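Long-range contacts in epimerase domain-containing protein (Bacillus cereus HuA2-4, PDB 6ZLK), which interconverts UDP-glucuronic acid and UDP-galacturonic acid by epimerisation at C4 of the sugar, using bound NAD: residues A189-L193 / I250-I254; P202-D208 / A265-K271; T231-I235 / S288-Q292. All coordinates share one frame; numbering follows the deposited sequence.

Interaction 1. Residues A189-L193 / I250-I254. With UGA (uridine-5'-diphosphate-glucuronic acid), chain F.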
loop_
_atom_site.group_PDB
_atom_site.type_symbol
_atom_site.label_atom_id
_atom_site.label_comp_id
_atom_site.label_asym_id
_atom_site.label_seq_id
_atom_site.Cartn_x
_atom_site.Cartn_y
_atom_site.Cartn_z
ATOM N N ALA A 189 -17.257 -13.726 -11.873
ATOM C CA ALA A 189 -17.655 -14.017 -13.245
ATOM C C ALA A 189 -18.470 -15.298 -13.303
ATOM O O ALA A 189 -19.534 -15.329 -13.978
ATOM C CB ALA A 189 -16.462 -14.151 -14.136
ATOM N N PHE A 190 -17.980 -16.395 -12.773
ATOM C CA PHE A 190 -18.644 -17.684 -13.046
ATOM C C PHE A 190 -20.040 -17.669 -12.451
ATOM O O PHE A 190 -20.953 -18.221 -13.077
ATOM C CB PHE A 190 -17.833 -18.877 -12.537
ATOM C CG PHE A 190 -16.528 -19.118 -13.264
ATOM C CD1 PHE A 190 -16.084 -18.283 -14.276
ATOM C CD2 PHE A 190 -15.745 -20.190 -12.882
ATOM C CE1 PHE A 190 -14.864 -18.509 -14.884
ATOM C CE2 PHE A 190 -14.532 -20.426 -13.500
ATOM C CZ PHE A 190 -14.118 -19.601 -14.531
ATOM N N HIS A 191 -20.194 -17.131 -11.265
ATOM C CA HIS A 191 -21.496 -17.051 -10.567
ATOM C C HIS A 191 -22.435 -16.243 -11.463
ATOM O O HIS A 191 -23.544 -16.716 -11.802
ATOM C CB HIS A 191 -21.334 -16.407 -9.225
ATOM C CG HIS A 191 -22.564 -16.441 -8.377
ATOM N ND1 HIS A 191 -22.493 -16.874 -7.089
ATOM C CD2 HIS A 191 -23.846 -16.053 -8.595
ATOM C CE1 HIS A 191 -23.712 -16.807 -6.542
ATOM N NE2 HIS A 191 -24.557 -16.320 -7.479
ATOM N N ARG A 192 -21.995 -15.069 -11.923
ATOM C CA ARG A 192 -22.834 -14.220 -12.812
ATOM C C ARG A 192 -23.196 -14.957 -14.084
ATOM O O ARG A 192 -24.391 -14.888 -14.486
ATOM C CB ARG A 192 -22.183 -12.852 -13.105
ATOM C CG ARG A 192 -22.061 -11.967 -11.885
ATOM C CD ARG A 192 -21.194 -10.723 -12.075
ATOM N NE ARG A 192 -21.527 -10.026 -13.325
ATOM C CZ ARG A 192 -22.516 -9.157 -13.441
ATOM N NH1 ARG A 192 -23.211 -8.809 -12.367
ATOM N NH2 ARG A 192 -22.817 -8.644 -14.630
ATOM N N LEU A 193 -22.215 -15.509 -14.790
ATOM C CA LEU A 193 -22.402 -16.107 -16.115
ATOM C C LEU A 193 -23.314 -17.313 -15.998
ATOM O O LEU A 193 -24.145 -17.487 -16.867
ATOM C CB LEU A 193 -21.044 -16.500 -16.700
ATOM C CG LEU A 193 -20.180 -15.306 -17.070
ATOM C CD1 LEU A 193 -18.787 -15.791 -17.442
ATOM C CD2 LEU A 193 -20.772 -14.540 -18.248
ATOM N N ILE A 250 -12.450 -16.346 -20.759
ATOM C CA ILE A 250 -13.876 -16.280 -20.448
ATOM C C ILE A 250 -14.660 -16.927 -21.584
ATOM O O ILE A 250 -15.653 -17.655 -21.296
ATOM C CB ILE A 250 -14.283 -14.839 -20.156
ATOM C CG1 ILE A 250 -13.674 -14.413 -18.828
ATOM C CG2 ILE A 250 -15.774 -14.664 -20.232
ATOM C CD1 ILE A 250 -14.303 -15.095 -17.630
ATOM N N LEU A 251 -14.224 -16.782 -22.823
ATOM C CA LEU A 251 -14.927 -17.449 -23.940
ATOM C C LEU A 251 -14.801 -18.966 -23.800
ATOM O O LEU A 251 -15.791 -19.680 -24.122
ATOM C CB LEU A 251 -14.348 -16.971 -25.260
ATOM C CG LEU A 251 -14.667 -15.522 -25.613
ATOM C CD1 LEU A 251 -13.931 -15.158 -26.884
ATOM C CD2 LEU A 251 -16.145 -15.260 -25.725
ATOM N N ASP A 252 -13.649 -19.462 -23.381
ATOM C CA ASP A 252 -13.416 -20.918 -23.212
ATOM C C ASP A 252 -14.395 -21.423 -22.151
ATOM O O ASP A 252 -14.992 -22.485 -22.368
ATOM C CB ASP A 252 -11.998 -21.232 -22.720
ATOM C CG ASP A 252 -10.847 -20.988 -23.669
ATOM O OD1 ASP A 252 -11.136 -20.984 -24.891
ATOM O OD2 ASP A 252 -9.665 -20.760 -23.149
ATOM N N ILE A 253 -14.524 -20.701 -21.037
ATOM C CA ILE A 253 -15.393 -21.072 -19.897
ATOM C C ILE A 253 -16.829 -21.142 -20.403
ATOM O O ILE A 253 -17.561 -22.112 -20.056
ATOM C CB ILE A 253 -15.205 -20.072 -18.741
ATOM C CG1 ILE A 253 -13.805 -20.150 -18.129
ATOM C CG2 ILE A 253 -16.282 -20.260 -17.684
ATOM C CD1 ILE A 253 -13.454 -21.427 -17.487
ATOM N N ILE A 254 -17.269 -20.093 -21.123
ATOM C CA ILE A 254 -18.654 -20.057 -21.627
ATOM C C ILE A 254 -18.874 -21.318 -22.471
ATOM O O ILE A 254 -19.943 -21.922 -22.291
ATOM C CB ILE A 254 -18.941 -18.760 -22.380
ATOM C CG1 ILE A 254 -18.952 -17.582 -21.415
ATOM C CG2 ILE A 254 -20.253 -18.888 -23.139
ATOM C CD1 ILE A 254 -19.013 -16.233 -22.077
HETATM C "C1'" UGA F . -11.056 -12.537 -8.445
HETATM C "C2'" UGA F . -11.687 -12.077 -7.140
HETATM O "O2'" UGA F . -12.857 -11.336 -7.466
HETATM C "C3'" UGA F . -10.763 -11.212 -6.318
HETATM O "O3'" UGA F . -11.359 -11.060 -5.027
HETATM C "C4'" UGA F . -9.374 -11.814 -6.191
HETATM O "O4'" UGA F . -8.515 -10.858 -5.557
HETATM C "C5'" UGA F . -8.830 -12.179 -7.582
HETATM O "O5'" UGA F . -9.753 -13.051 -8.240
HETATM C "C6'" UGA F . -7.450 -12.858 -7.626
HETATM O "O'P" UGA F . -6.577 -12.518 -6.862
HETATM O "O'Q" UGA F . -7.230 -13.688 -8.466
HETATM P PB UGA F . -11.091 -11.668 -10.924
HETATM O O1B UGA F . -9.938 -12.406 -11.458
HETATM O O2B UGA F . -11.460 -10.324 -11.443
HETATM O O3B UGA F . -11.091 -11.441 -9.336
HETATM O O3A UGA F . -12.333 -12.666 -11.023
HETATM P PA UGA F . -13.777 -12.672 -11.703
HETATM O O1A UGA F . -14.590 -11.642 -11.049
HETATM O O2A UGA F . -14.222 -14.076 -11.716
HETATM O O5D UGA F . -13.453 -12.182 -13.204
HETATM C C5D UGA F . -12.660 -12.926 -14.109
HETATM C C4D UGA F . -12.807 -12.310 -15.468
HETATM O O4D UGA F . -14.197 -12.308 -15.875
HETATM C C3D UGA F . -12.337 -10.856 -15.569
HETATM O O3D UGA F . -11.463 -10.839 -16.701
HETATM C C2D UGA F . -13.615 -10.043 -15.795
HETATM O O2D UGA F . -13.420 -9.072 -16.810
HETATM C C1D UGA F . -14.564 -11.058 -16.418
HETATM N N1 UGA F . -15.986 -10.834 -16.123
HETATM C C6 UGA F . -16.444 -10.729 -14.838
HETATM C C2 UGA F . -16.849 -10.883 -17.209
HETATM O O2 UGA F . -16.471 -10.960 -18.372
HETATM N N3 UGA F . -18.165 -10.826 -16.881
HETATM C C4 UGA F . -18.701 -10.717 -15.619
HETATM O O4 UGA F . -19.923 -10.639 -15.514
HETATM C C5 UGA F . -17.746 -10.650 -14.544
#

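Interaction 2. Residues P202-D208 / A265-K271. With UGA (uridine-5'-diphosphate-glucuronic acid), chain F.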
loop_
_atom_site.group_PDB
_atom_site.type_symbol
_atom_site.label_atom_id
_atom_site.label_comp_id
_atom_site.label_asym_id
_atom_site.label_seq_id
_atom_site.Cartn_x
_atom_site.Cartn_y
_atom_site.Cartn_z
ATOM N N PRO A 202 -28.762 -12.609 -21.509
ATOM C CA PRO A 202 -27.482 -12.423 -22.177
ATOM C C PRO A 202 -26.370 -12.548 -21.133
ATOM O O PRO A 202 -26.519 -12.041 -20.041
ATOM C CB PRO A 202 -27.581 -10.999 -22.736
ATOM C CG PRO A 202 -29.079 -10.856 -23.005
ATOM C CD PRO A 202 -29.683 -11.483 -21.768
ATOM N N LEU A 203 -25.269 -13.158 -21.562
ATOM C CA LEU A 203 -24.059 -13.283 -20.710
ATOM C C LEU A 203 -23.298 -11.957 -20.797
ATOM O O LEU A 203 -22.954 -11.518 -21.920
ATOM C CB LEU A 203 -23.229 -14.466 -21.156
ATOM C CG LEU A 203 -23.528 -15.777 -20.437
ATOM C CD1 LEU A 203 -24.968 -16.181 -20.569
ATOM C CD2 LEU A 203 -22.603 -16.900 -20.913
ATOM N N THR A 204 -22.992 -11.358 -19.652
ATOM C CA THR A 204 -22.271 -10.072 -19.601
ATOM C C THR A 204 -20.788 -10.381 -19.712
ATOM O O THR A 204 -20.243 -10.899 -18.740
ATOM C CB THR A 204 -22.600 -9.266 -18.349
ATOM O OG1 THR A 204 -22.316 -10.033 -17.181
ATOM C CG2 THR A 204 -24.038 -8.772 -18.308
ATOM N N ILE A 205 -20.147 -9.978 -20.807
ATOM C CA ILE A 205 -18.711 -10.240 -21.005
ATOM C C ILE A 205 -18.027 -8.883 -20.998
ATOM O O ILE A 205 -18.406 -8.056 -21.816
ATOM C CB ILE A 205 -18.486 -10.992 -22.314
ATOM C CG1 ILE A 205 -19.210 -12.338 -22.278
ATOM C CG2 ILE A 205 -16.982 -11.136 -22.595
ATOM C CD1 ILE A 205 -19.224 -13.087 -23.614
ATOM N N PHE A 206 -17.027 -8.676 -20.146
ATOM C CA PHE A 206 -16.288 -7.399 -20.097
ATOM C C PHE A 206 -15.155 -7.501 -21.103
ATOM O O PHE A 206 -14.377 -8.477 -21.098
ATOM C CB PHE A 206 -15.902 -7.053 -18.647
ATOM C CG PHE A 206 -17.052 -7.059 -17.684
ATOM C CD1 PHE A 206 -18.344 -6.749 -18.108
ATOM C CD2 PHE A 206 -16.876 -7.394 -16.357
ATOM C CE1 PHE A 206 -19.411 -6.752 -17.223
ATOM C CE2 PHE A 206 -17.935 -7.368 -15.473
ATOM C CZ PHE A 206 -19.200 -7.053 -15.896
ATOM N N GLY A 207 -15.149 -6.590 -22.065
ATOM C CA GLY A 207 -14.194 -6.652 -23.168
ATOM C C GLY A 207 -14.545 -7.798 -24.076
ATOM O O GLY A 207 -15.749 -8.109 -24.191
ATOM N N ASP A 208 -13.573 -8.432 -24.697
ATOM C CA ASP A 208 -13.885 -9.387 -25.795
ATOM C C ASP A 208 -13.925 -10.834 -25.260
ATOM O O ASP A 208 -14.268 -11.727 -26.004
ATOM C CB ASP A 208 -12.909 -9.271 -26.952
ATOM C CG ASP A 208 -11.470 -9.547 -26.591
ATOM O OD1 ASP A 208 -11.216 -10.112 -25.513
ATOM O OD2 ASP A 208 -10.592 -9.143 -27.389
ATOM N N ALA A 265 -25.910 -19.801 -25.289
ATOM C CA ALA A 265 -25.947 -18.498 -24.586
ATOM C C ALA A 265 -25.868 -17.328 -25.582
ATOM O O ALA A 265 -25.130 -17.396 -26.532
ATOM C CB ALA A 265 -24.809 -18.423 -23.601
ATOM N N THR A 266 -26.604 -16.269 -25.312
ATOM C CA THR A 266 -26.465 -14.964 -25.997
ATOM C C THR A 266 -25.355 -14.200 -25.288
ATOM O O THR A 266 -25.394 -14.155 -24.079
ATOM C CB THR A 266 -27.770 -14.183 -25.916
ATOM O OG1 THR A 266 -28.686 -15.026 -26.616
ATOM C CG2 THR A 266 -27.740 -12.823 -26.561
ATOM N N LYS A 267 -24.455 -13.578 -26.039
ATOM C CA LYS A 267 -23.354 -12.790 -25.442
ATOM C C LYS A 267 -23.687 -11.316 -25.500
ATOM O O LYS A 267 -24.090 -10.794 -26.558
ATOM C CB LYS A 267 -22.065 -13.088 -26.184
ATOM C CG LYS A 267 -21.591 -14.526 -26.014
ATOM C CD LYS A 267 -20.324 -14.838 -26.725
ATOM C CE LYS A 267 -19.929 -16.281 -26.548
ATOM N NZ LYS A 267 -20.789 -17.191 -27.364
ATOM N N ASN A 268 -23.475 -10.641 -24.385
ATOM C CA ASN A 268 -23.541 -9.175 -24.306
ATOM C C ASN A 268 -22.130 -8.669 -24.025
ATOM O O ASN A 268 -21.713 -8.754 -22.878
ATOM C CB ASN A 268 -24.548 -8.747 -23.251
ATOM C CG ASN A 268 -24.696 -7.250 -23.122
ATOM O OD1 ASN A 268 -24.234 -6.497 -23.985
ATOM N ND2 ASN A 268 -25.299 -6.814 -22.021
ATOM N N PHE A 269 -21.415 -8.216 -25.050
ATOM C CA PHE A 269 -20.048 -7.700 -24.884
ATOM C C PHE A 269 -20.102 -6.254 -24.413
ATOM O O PHE A 269 -20.603 -5.364 -25.142
ATOM C CB PHE A 269 -19.307 -7.842 -26.189
ATOM C CG PHE A 269 -19.036 -9.262 -26.601
ATOM C CD1 PHE A 269 -18.001 -9.970 -26.043
ATOM C CD2 PHE A 269 -19.783 -9.868 -27.591
ATOM C CE1 PHE A 269 -17.685 -11.243 -26.459
ATOM C CE2 PHE A 269 -19.495 -11.164 -27.983
ATOM C CZ PHE A 269 -18.444 -11.841 -27.436
ATOM N N LEU A 270 -19.633 -6.015 -23.207
ATOM C CA LEU A 270 -19.632 -4.667 -22.608
ATOM C C LEU A 270 -18.235 -4.108 -22.660
ATOM O O LEU A 270 -17.289 -4.850 -22.914
ATOM C CB LEU A 270 -20.135 -4.755 -21.178
ATOM C CG LEU A 270 -21.523 -5.369 -21.069
ATOM C CD1 LEU A 270 -21.823 -5.687 -19.629
ATOM C CD2 LEU A 270 -22.562 -4.443 -21.682
ATOM N N LYS A 271 -18.143 -2.818 -22.447
ATOM C CA LYS A 271 -16.850 -2.109 -22.431
ATOM C C LYS A 271 -15.972 -2.755 -21.355
ATOM O O LYS A 271 -16.431 -3.092 -20.239
ATOM C CB LYS A 271 -17.128 -0.615 -22.240
ATOM C CG LYS A 271 -15.913 0.298 -22.250
ATOM C CD LYS A 271 -15.217 0.393 -23.591
ATOM C CE LYS A 271 -13.916 1.171 -23.499
ATOM N NZ LYS A 271 -12.836 0.391 -22.837
HETATM C "C1'" UGA F . -11.056 -12.537 -8.445
HETATM C "C2'" UGA F . -11.687 -12.077 -7.140
HETATM O "O2'" UGA F . -12.857 -11.336 -7.466
HETATM C "C3'" UGA F . -10.763 -11.212 -6.318
HETATM O "O3'" UGA F . -11.359 -11.060 -5.027
HETATM C "C4'" UGA F . -9.374 -11.814 -6.191
HETATM O "O4'" UGA F . -8.515 -10.858 -5.557
HETATM C "C5'" UGA F . -8.830 -12.179 -7.582
HETATM O "O5'" UGA F . -9.753 -13.051 -8.240
HETATM C "C6'" UGA F . -7.450 -12.858 -7.626
HETATM O "O'P" UGA F . -6.577 -12.518 -6.862
HETATM O "O'Q" UGA F . -7.230 -13.688 -8.466
HETATM P PB UGA F . -11.091 -11.668 -10.924
HETATM O O1B UGA F . -9.938 -12.406 -11.458
HETATM O O2B UGA F . -11.460 -10.324 -11.443
HETATM O O3B UGA F . -11.091 -11.441 -9.336
HETATM O O3A UGA F . -12.333 -12.666 -11.023
HETATM P PA UGA F . -13.777 -12.672 -11.703
HETATM O O1A UGA F . -14.590 -11.642 -11.049
HETATM O O2A UGA F . -14.222 -14.076 -11.716
HETATM O O5D UGA F . -13.453 -12.182 -13.204
HETATM C C5D UGA F . -12.660 -12.926 -14.109
HETATM C C4D UGA F . -12.807 -12.310 -15.468
HETATM O O4D UGA F . -14.197 -12.308 -15.875
HETATM C C3D UGA F . -12.337 -10.856 -15.569
HETATM O O3D UGA F . -11.463 -10.839 -16.701
HETATM C C2D UGA F . -13.615 -10.043 -15.795
HETATM O O2D UGA F . -13.420 -9.072 -16.810
HETATM C C1D UGA F . -14.564 -11.058 -16.418
HETATM N N1 UGA F . -15.986 -10.834 -16.123
HETATM C C6 UGA F . -16.444 -10.729 -14.838
HETATM C C2 UGA F . -16.849 -10.883 -17.209
HETATM O O2 UGA F . -16.471 -10.960 -18.372
HETATM N N3 UGA F . -18.165 -10.826 -16.881
HETATM C C4 UGA F . -18.701 -10.717 -15.619
HETATM O O4 UGA F . -19.923 -10.639 -15.514
HETATM C C5 UGA F . -17.746 -10.650 -14.544
#

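Interaction 3. Residues T231-I235 / S288-Q292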
loop_
_atom_site.group_PDB
_atom_site.type_symbol
_atom_site.label_atom_id
_atom_site.label_comp_id
_atom_site.label_asym_id
_atom_site.label_seq_id
_atom_site.Cartn_x
_atom_site.Cartn_y
_atom_site.Cartn_z
ATOM N N THR A 231 2.412 -28.082 6.704
ATOM C CA THR A 231 3.701 -28.468 6.079
ATOM C C THR A 231 4.751 -28.625 7.186
ATOM O O THR A 231 4.743 -27.841 8.181
ATOM C CB THR A 231 4.160 -27.435 5.042
ATOM O OG1 THR A 231 5.401 -27.921 4.509
ATOM C CG2 THR A 231 4.410 -26.063 5.614
ATOM N N LYS A 232 5.707 -29.509 6.938
ATOM C CA LYS A 232 6.890 -29.669 7.821
ATOM C C LYS A 232 7.986 -28.660 7.469
ATOM O O LYS A 232 8.906 -28.483 8.311
ATOM C CB LYS A 232 7.379 -31.117 7.720
ATOM C CG LYS A 232 6.419 -32.127 8.346
ATOM C CD LYS A 232 5.863 -31.626 9.674
ATOM C CE LYS A 232 5.104 -32.671 10.472
ATOM N NZ LYS A 232 4.413 -32.048 11.624
ATOM N N LYS A 233 7.893 -27.994 6.320
ATOM C CA LYS A 233 8.925 -27.042 5.861
ATOM C C LYS A 233 8.785 -25.744 6.662
ATOM O O LYS A 233 7.669 -25.429 7.077
ATOM C CB LYS A 233 8.812 -26.827 4.357
ATOM C CG LYS A 233 9.150 -28.044 3.512
ATOM C CD LYS A 233 10.131 -27.723 2.404
ATOM C CE LYS A 233 10.815 -28.940 1.825
ATOM N NZ LYS A 233 9.969 -30.150 1.947
ATOM N N ASN A 234 9.888 -25.045 6.919
ATOM C CA ASN A 234 9.852 -23.688 7.506
ATOM C C ASN A 234 9.479 -22.738 6.367
ATOM O O ASN A 234 10.295 -22.531 5.468
ATOM C CB ASN A 234 11.133 -23.266 8.229
ATOM C CG ASN A 234 10.864 -22.035 9.076
ATOM O OD1 ASN A 234 10.290 -21.069 8.602
ATOM N ND2 ASN A 234 11.243 -22.062 10.342
ATOM N N ILE A 235 8.280 -22.157 6.433
ATOM C CA ILE A 235 7.750 -21.249 5.390
ATOM C C ILE A 235 7.548 -19.829 5.921
ATOM O O ILE A 235 6.988 -18.973 5.209
ATOM C CB ILE A 235 6.462 -21.821 4.767
ATOM C CG1 ILE A 235 5.317 -21.905 5.776
ATOM C CG2 ILE A 235 6.747 -23.170 4.139
ATOM C CD1 ILE A 235 3.982 -22.246 5.154
ATOM N N SER A 288 4.573 -26.032 -4.739
ATOM C CA SER A 288 4.947 -27.458 -4.879
ATOM C C SER A 288 6.078 -27.807 -3.899
ATOM O O SER A 288 5.980 -28.779 -3.182
ATOM C CB SER A 288 5.345 -27.783 -6.323
ATOM O OG SER A 288 5.792 -29.127 -6.360
ATOM N N THR A 289 7.142 -27.016 -3.886
ATOM C CA THR A 289 8.329 -27.228 -3.033
ATOM C C THR A 289 7.938 -27.149 -1.557
ATOM O O THR A 289 8.271 -28.074 -0.813
ATOM C CB THR A 289 9.433 -26.222 -3.309
ATOM O OG1 THR A 289 9.792 -26.281 -4.691
ATOM C CG2 THR A 289 10.646 -26.452 -2.434
ATOM N N LEU A 290 7.258 -26.088 -1.144
ATOM C CA LEU A 290 7.063 -25.811 0.299
ATOM C C LEU A 290 5.841 -26.495 0.879
ATOM O O LEU A 290 5.920 -26.770 2.077
ATOM C CB LEU A 290 6.986 -24.314 0.519
ATOM C CG LEU A 290 8.219 -23.535 0.114
ATOM C CD1 LEU A 290 7.977 -22.072 0.318
ATOM C CD2 LEU A 290 9.441 -23.957 0.898
ATOM N N LEU A 291 4.809 -26.737 0.052
ATOM C CA LEU A 291 3.496 -27.204 0.557
ATOM C C LEU A 291 3.128 -28.554 -0.048
ATOM O O LEU A 291 2.090 -29.063 0.340
ATOM C CB LEU A 291 2.396 -26.206 0.247
ATOM C CG LEU A 291 2.672 -24.765 0.642
ATOM C CD1 LEU A 291 1.493 -23.917 0.232
ATOM C CD2 LEU A 291 2.979 -24.635 2.133
ATOM N N GLN A 292 3.919 -29.099 -0.972
ATOM C CA GLN A 292 3.503 -30.271 -1.763
ATOM C C GLN A 292 2.153 -29.968 -2.419
ATOM O O GLN A 292 1.359 -30.858 -2.644
ATOM C CB GLN A 292 3.532 -31.541 -0.911
ATOM C CG GLN A 292 4.938 -31.921 -0.483
ATOM C CD GLN A 292 4.879 -33.284 0.162
ATOM O OE1 GLN A 292 4.546 -33.411 1.340
ATOM N NE2 GLN A 292 5.113 -34.319 -0.632
HETATM O O HOH W 1 4.984 -30.427 2.461
#

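Interaction 1. Residues A189-L193 / I250-I254
Ile250 touches the opposite helix and the substrate with the same methyl group: its CD1 lies 4.2 Å from Ala189 CB and 3.3 Å from the ribose oxygen O4D of UDP-glucuronic acid. The two helical turns run at 45° to each other and their axes come no closer than 11.6 Å, so long side chains must bridge them. Phe190 is one of the bridges. With chi1 at -68° its CG sits beside the backbone N and the ring reaches over to Ile253, whose CG2 makes a CH-pi contact over one face, 4.0 Å from the ring centroid. Ile253 CD1 approaches the far end of the same ring, 3.5 Å from Phe190 CZ, while Ile250 CD1 comes in at the edge. Leu193 completes the apolar seam, its CD1 touching both Ile250 CG2 (4.3 Å) and Ile254 CG1.

Both helices belong to the smaller, substrate-binding lobe that epimerases of the extended short-chain dehydrogenase family build beside their Rossmann fold, and each opens with a residue of the nucleotide pocket. At the start of helix 189-198, Ala189 N donates to the alpha-phosphate oxygen O2A at 3.1 Å, where the helix dipole would be expected to favour the negative charge. One turn on, Arg192 bends at chi3; uracil O4 lies in the guanidinium plane at its edge and takes an almost straight 2.8 Å bond from Arg192 NE. The ring of Phe190 also meets Tyr180 edge-to-face and packs on Leu303 of helix 299-313.

Interaction 2. Residues P202-D208 / A265-K271
A two-stranded parallel sheet pairs Leu203-Phe206, the strand that lines the uridine site, with Lys267-Leu270 beside it. Its bonding is the regular parallel ladder in which alternate residues of one strand bond to both sides of a partner. Leu203 N donates to Thr266 O (2.7 Å), and Leu203 O receives Asn268 N. Ile205 likewise gives its N-H to Asn268 O and takes Leu270 N on its own carbonyl (2.8 Å). Gly207 N adds a more bent bond to Leu270 O as the chain leaves the strand with positive phi.

Of the intervening residues, Phe206 N and Thr204 O face the base, so that strand 203-206 reads the uracil edge with its backbone, while Thr204 N and Phe206 O bond Gln196 and Gln211. Phe206 N donates to O2 at 2.9 Å, and Thr204 O lies 2.8 Å from the ring nitrogen N3. Thr204 OG1 is 3.0 Å from O4 and is also bonded to Arg192 NH2. The Phe206 ring lies nearly parallel to the uracil, with N3 3.7 Å above its plane and offset toward the rim. Leu270 CD1 abuts the edge of that ring, 3.6 Å from Phe206 CE1, and also rests against Thr204 CB.

On the opposite face Ile205 and Phe269 run side by side, Ile205 CD1 meeting Phe269 CE1 at 3.7 Å, and the aliphatic stem of Lys267 crosses the same methyl. Further along this face Leu203 spreads both CD1 and CD2 over Ala265 CB, and Ile254 of helix 250-261 packs against Leu203 and Ile205.

Interaction 3. Residues T231-I235 / S288-Q292
Thr289 meets the 231-235 loop through its backbone: the chain of Lys233 passes over Thr289 O, and Lys233 CD, CE and NZ all lie 3.7-3.8 Å from that oxygen, with no hydrogen bond. The lysine is bent at chi2 and chi4, and its CD also reaches Leu290 CD2, the two side chains being set roughly perpendicular.

Leu290 comes next and takes part with both its backbone and its side chain. Its carbonyl, in the final turn of the helix where such groups run out of helical N-H partners, receives the hydroxyl of Thr231, OG1 to Leu290 O being 2.7 Å and the donor lying nearly on the line of the C=O bond. The Thr231 torsion (chi1 180°) sets OG1 opposite its own backbone N, and from there the same oxygen accepts Lys233 N at 3.1 Å, closing an ST turn. One hydroxyl thus closes the turn at the start of the loop and ties it to the helix end. Leu290 CB also packs on Ile235 CG2 at 3.8 Å, the two side chains lying alongside with their ends running opposite ways.

Leu291 turns its CD2 to two partners at once, Ile235 CD1 and Thr231 CG2, each 4.0 Å away. With Gln292 the chain leaves the helix at positive phi, and a water donates to both Gln292 OE1 (3.2 Å) and Thr231 OG1 (3.3 Å), adding a second, looser link.

Two helix C-termini therefore meet here, those of 218-230 and 285-291, against the large sheet of the Rossmann fold: Leu290 and Leu291 rest on Ile240 of strand 239-242, Ile235 on Ala228 of helix 218-230, and Thr231 and Ile235 on Lys120 of strand 120-126.

Overall arrangement
Interactions 1 and 2 form one unit, their centres 10 Å apart and both touching UDP-glucuronic acid. Helix 189-198 leads into strand 203-206 and helix 250-261 into strand 267-270; these two helix-strand units, some 40 residues apart in the chain, pair helix with helix and strand with strand beside the uridine. Interaction 3 lies about 33 Å from interaction 1 and 41 Å from interaction 2 between centres, on the opposite side of the chain's centre from interaction 2. In sequence the three first segments precede the second ones, so the contacts interleave. After residue 250 the chain visits the substrate lobe, then helix 285-291 at the Rossmann sheet, and helix 299-313 returns to Phe190.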